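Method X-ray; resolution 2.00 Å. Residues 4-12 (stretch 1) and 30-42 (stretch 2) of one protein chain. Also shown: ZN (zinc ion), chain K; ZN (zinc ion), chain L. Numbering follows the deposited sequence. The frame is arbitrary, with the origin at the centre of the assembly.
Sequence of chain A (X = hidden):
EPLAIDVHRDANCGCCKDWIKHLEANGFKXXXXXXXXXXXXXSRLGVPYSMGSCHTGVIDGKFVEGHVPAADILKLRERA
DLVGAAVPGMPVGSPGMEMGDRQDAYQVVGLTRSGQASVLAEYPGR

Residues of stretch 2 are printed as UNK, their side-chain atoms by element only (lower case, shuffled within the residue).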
# COMPACT_ATOMS: atom_id res chain seq x y z
N ALA A 4 7.75 -2.56 -11.34
CA ALA A 4 8.24 -1.36 -10.65
C ALA A 4 7.13 -0.64 -9.88
O ALA A 4 5.97 -0.58 -10.32
CB ALA A 4 8.88 -0.38 -11.66
N ILE A 5 7.50 -0.05 -8.74
CA ILE A 5 6.55 0.71 -7.92
C ILE A 5 7.24 1.97 -7.41
O ILE A 5 8.41 1.94 -7.01
CB ILE A 5 5.96 -0.15 -6.78
CG1 ILE A 5 4.86 0.61 -6.01
CG2 ILE A 5 7.05 -0.70 -5.85
CD1 ILE A 5 4.06 -0.27 -5.05
N ASP A 6 6.54 3.10 -7.46
CA ASP A 6 7.06 4.35 -6.91
C ASP A 6 6.36 4.69 -5.60
O ASP A 6 5.13 4.70 -5.54
CB ASP A 6 6.90 5.52 -7.89
CG ASP A 6 7.70 6.76 -7.46
OD1 ASP A 6 8.92 6.62 -7.13
OD2 ASP A 6 7.12 7.87 -7.45
N VAL A 7 7.14 4.95 -4.55
CA VAL A 7 6.61 5.09 -3.20
C VAL A 7 6.84 6.51 -2.69
O VAL A 7 7.98 7.01 -2.69
CB VAL A 7 7.23 4.06 -2.25
CG1 VAL A 7 6.66 4.23 -0.83
CG2 VAL A 7 6.96 2.64 -2.78
N HIS A 8 5.76 7.16 -2.26
CA HIS A 8 5.80 8.43 -1.53
C HIS A 8 5.58 8.10 -0.06
O HIS A 8 4.53 7.54 0.28
CB HIS A 8 4.73 9.41 -2.01
CG HIS A 8 4.51 9.41 -3.49
ND1 HIS A 8 4.90 10.45 -4.31
CD2 HIS A 8 3.93 8.49 -4.31
CE1 HIS A 8 4.58 10.17 -5.56
NE2 HIS A 8 4.00 8.99 -5.59
N ARG A 9 6.55 8.41 0.80
CA ARG A 9 6.48 7.94 2.18
C ARG A 9 6.66 9.08 3.18
O ARG A 9 7.34 10.07 2.92
CB ARG A 9 7.51 6.84 2.45
CG ARG A 9 8.96 7.24 2.19
CD ARG A 9 9.92 6.13 2.63
NE ARG A 9 11.28 6.34 2.13
CZ ARG A 9 12.28 6.86 2.84
NH1 ARG A 9 12.10 7.25 4.10
NH2 ARG A 9 13.48 6.98 2.29
N ASP A 10 6.03 8.90 4.34
CA ASP A 10 6.14 9.83 5.46
C ASP A 10 7.59 10.02 5.87
O ASP A 10 8.40 9.08 5.84
CB ASP A 10 5.34 9.32 6.64
CG ASP A 10 3.88 9.70 6.56
OD1 ASP A 10 3.50 10.40 5.59
OD2 ASP A 10 3.11 9.31 7.46
N ALA A 11 7.93 11.25 6.25
CA ALA A 11 9.27 11.48 6.79
C ALA A 11 9.44 10.72 8.11
O ALA A 11 8.49 10.59 8.89
CB ALA A 11 9.52 12.98 7.02
N ASN A 12 10.66 10.21 8.33
CA ASN A 12 11.08 9.65 9.63
C ASN A 12 10.23 8.45 10.04
O ASN A 12 9.89 8.26 11.21
CB ASN A 12 11.06 10.71 10.74
CG ASN A 12 11.77 10.23 12.02
OD1 ASN A 12 12.90 9.73 11.96
ND2 ASN A 12 11.08 10.30 13.15
N UNK A 30 11.84 -0.69 -6.84
CA UNK A 30 11.21 0.36 -6.04
C UNK A 30 11.98 1.66 -6.23
O UNK A 30 13.22 1.67 -6.11
c UNK A 30 10.33 1.02 -3.75
c UNK A 30 11.14 -0.02 -4.55
c UNK A 30 10.51 -1.41 -4.36
N UNK A 31 11.28 2.74 -6.53
CA UNK A 31 11.82 4.08 -6.36
C UNK A 31 11.02 4.81 -5.29
O UNK A 31 9.80 4.61 -5.17
c UNK A 31 11.76 4.88 -7.67
o UNK A 31 10.41 4.94 -8.12
c UNK A 31 12.61 4.22 -8.76
N UNK A 32 11.68 5.66 -4.51
CA UNK A 32 10.95 6.28 -3.41
C UNK A 32 11.57 7.60 -3.00
O UNK A 32 12.75 7.87 -3.24
c UNK A 32 10.89 5.36 -2.18
o UNK A 32 13.05 4.40 -2.29
o UNK A 32 12.53 5.54 -0.46
c UNK A 32 12.26 5.08 -1.60
N UNK A 33 10.77 8.39 -2.29
CA UNK A 33 11.25 9.61 -1.67
C UNK A 33 10.35 9.94 -0.50
O UNK A 33 9.18 9.56 -0.47
c UNK A 33 9.92 10.92 -3.33
c UNK A 33 8.86 11.71 -3.08
n UNK A 33 9.55 10.10 -4.37
n UNK A 33 7.89 11.39 -3.99
c UNK A 33 8.33 10.41 -4.76
c UNK A 33 11.23 10.78 -2.64
N UNK A 34 10.93 10.66 0.46
CA UNK A 34 10.18 11.31 1.52
C UNK A 34 9.31 12.41 0.92
O UNK A 34 9.77 13.24 0.12
c UNK A 34 10.51 12.58 3.66
c UNK A 34 11.97 10.65 3.11
c UNK A 34 11.19 11.83 2.55
N UNK A 35 8.04 12.44 1.33
CA UNK A 35 6.99 13.25 0.70
C UNK A 35 6.89 14.65 1.31
O UNK A 35 6.82 14.79 2.53
c UNK A 35 4.49 13.51 0.37
o UNK A 35 5.11 12.68 -1.56
o UNK A 35 4.47 14.77 -1.70
c UNK A 35 4.66 13.69 -1.07
c UNK A 35 5.62 12.58 0.85
N UNK A 36 6.84 15.68 0.45
CA UNK A 36 6.62 17.05 0.93
C UNK A 36 5.14 17.40 1.06
O UNK A 36 4.78 18.18 1.95
c UNK A 36 7.28 18.07 -0.00
N UNK A 37 4.25 16.85 0.20
CA UNK A 37 2.83 17.22 0.24
C UNK A 37 1.99 15.94 0.10
O UNK A 37 1.51 15.59 -0.99
c UNK A 37 1.22 19.06 -0.48
c UNK A 37 2.47 18.24 -0.84
o UNK A 37 0.31 18.55 0.23
o UNK A 37 1.16 20.23 -0.91
N UNK A 38 1.80 15.27 1.23
CA UNK A 38 1.16 13.97 1.21
C UNK A 38 -0.36 14.08 1.00
O UNK A 38 -0.95 13.21 0.36
se UNK A 38 1.82 10.68 1.14
c UNK A 38 3.25 10.07 2.29
c UNK A 38 1.47 13.20 2.50
c UNK A 38 0.89 11.80 2.49
N UNK A 39 -0.97 15.14 1.54
CA UNK A 39 -2.38 15.42 1.24
C UNK A 39 -2.63 15.51 -0.26
O UNK A 39 -3.59 14.92 -0.79
o UNK A 39 -3.23 16.42 3.25
c UNK A 39 -2.83 16.71 1.93
N UNK A 40 -1.80 16.27 -0.97
CA UNK A 40 -1.94 16.37 -2.43
C UNK A 40 -1.76 15.01 -3.09
O UNK A 40 -2.50 14.66 -4.02
c UNK A 40 -0.92 17.36 -3.00
N UNK A 41 -0.78 14.23 -2.63
CA UNK A 41 -0.51 12.94 -3.28
C UNK A 41 -1.72 12.03 -3.11
O UNK A 41 -2.21 11.44 -4.08
c UNK A 41 2.01 13.09 -3.10
c UNK A 41 0.88 10.86 -3.22
c UNK A 41 0.77 12.29 -2.71
N UNK A 42 -2.25 11.95 -1.90
CA UNK A 42 -3.33 11.00 -1.65
C UNK A 42 -4.61 11.46 -2.33
O UNK A 42 -5.33 10.65 -2.93
c UNK A 42 -2.43 10.02 0.57
c UNK A 42 -2.89 9.68 1.99
c UNK A 42 -1.69 9.53 2.92
n UNK A 42 -0.68 8.56 2.37
c UNK A 42 -3.53 10.83 -0.15
ZN ZN K . 5.88 12.17 -3.64
ZN ZN L . 15.09 4.43 -1.01
O HOH W 1 10.55 8.65 -6.18
O HOH W 2 0.84 9.29 5.05
O HOH W 3 6.44 13.50 5.06

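Position 30 carries three carbons, one bearing the other two. One branch carbon lies 3.8 Å from Ile-5 CG2 and the other 3.9 Å from Val-7 CG2. This is Val-30, in apolar contact with Ile-5 and Val-7 on one face of the sheet.

Position 31 has a carbon bearing one oxygen and one carbon. The oxygen sits 2.5 Å from Asp-6 OD1, a very short hydrogen bond in which the carboxylate accepts. The residue is Thr-31.

At position 32 the second of two carbons carries two oxygens. One oxygen is 3.0 Å from Arg-9 NE, and the other is 2.4 Å from the chain L zinc ion. This is Asp-32; its OD2 makes the salt bridge with Arg-9.

Position 33 shows one carbon, then a five-membered ring with two nitrogens. One ring nitrogen is 2.2 Å from the chain K zinc ion, which His-8 ND1 also binds at 2.1 Å. The residue is His-33. Water 1 links its ND1 to Asp-6 OD1.

Position 34 again has a carbon bearing two carbons. One lies 3.5 Å from Ala-11 CB, the other over a face of the Arg-9 guanidinium. This is Val-34.

Position 35 has three carbons, the third with two oxygens. One oxygen binds the chain K zinc at 2.3 Å, near the plane of the His-8 ring. This is Glu-35. Its OE2 accepts from the backbone N of position 37.

Position 36 has a single carbon and touches nothing on stretch 1: Ala-36.

Position 37 has two carbons, the second with two oxygens, and does not reach stretch 1. Asp-37 caps the helix through a weak bond to the backbone N of position 40.

Position 38 is an unbranched chain of two carbons, selenium and a carbon. Its terminal carbon is 3.3 Å from Asp-10 OD1. The selenium identifies selenomethionine, Met-38.

Position 39, one carbon then one oxygen, is Ser-39. Position 40, one carbon, is Ala-40. Neither reaches stretch 1.

Position 41 has a carbon bearing two carbons. One lies over a face of the His-8 ring, 4.0 Å from its centroid. This is Val-41.

Position 42 has four carbons ending in nitrogen: Lys-42. Water 2 accepts a weak bond from its NZ and donates to Asp-10 OD1.

The contact is a parallel strand pair. Val-7 N donates to Thr-31 O at 2.8 Å, and Glu-35 N to Arg-9 O at 2.9 Å. The chain K zinc is bound by His-8, His-33 and Glu-35; the two histidines coordinate it rather than hydrogen-bonding each other. Val-41 and Met-38 bring the helix against stretch 1.

Stretch 2 (30-42) VTDHVEADMSAVK
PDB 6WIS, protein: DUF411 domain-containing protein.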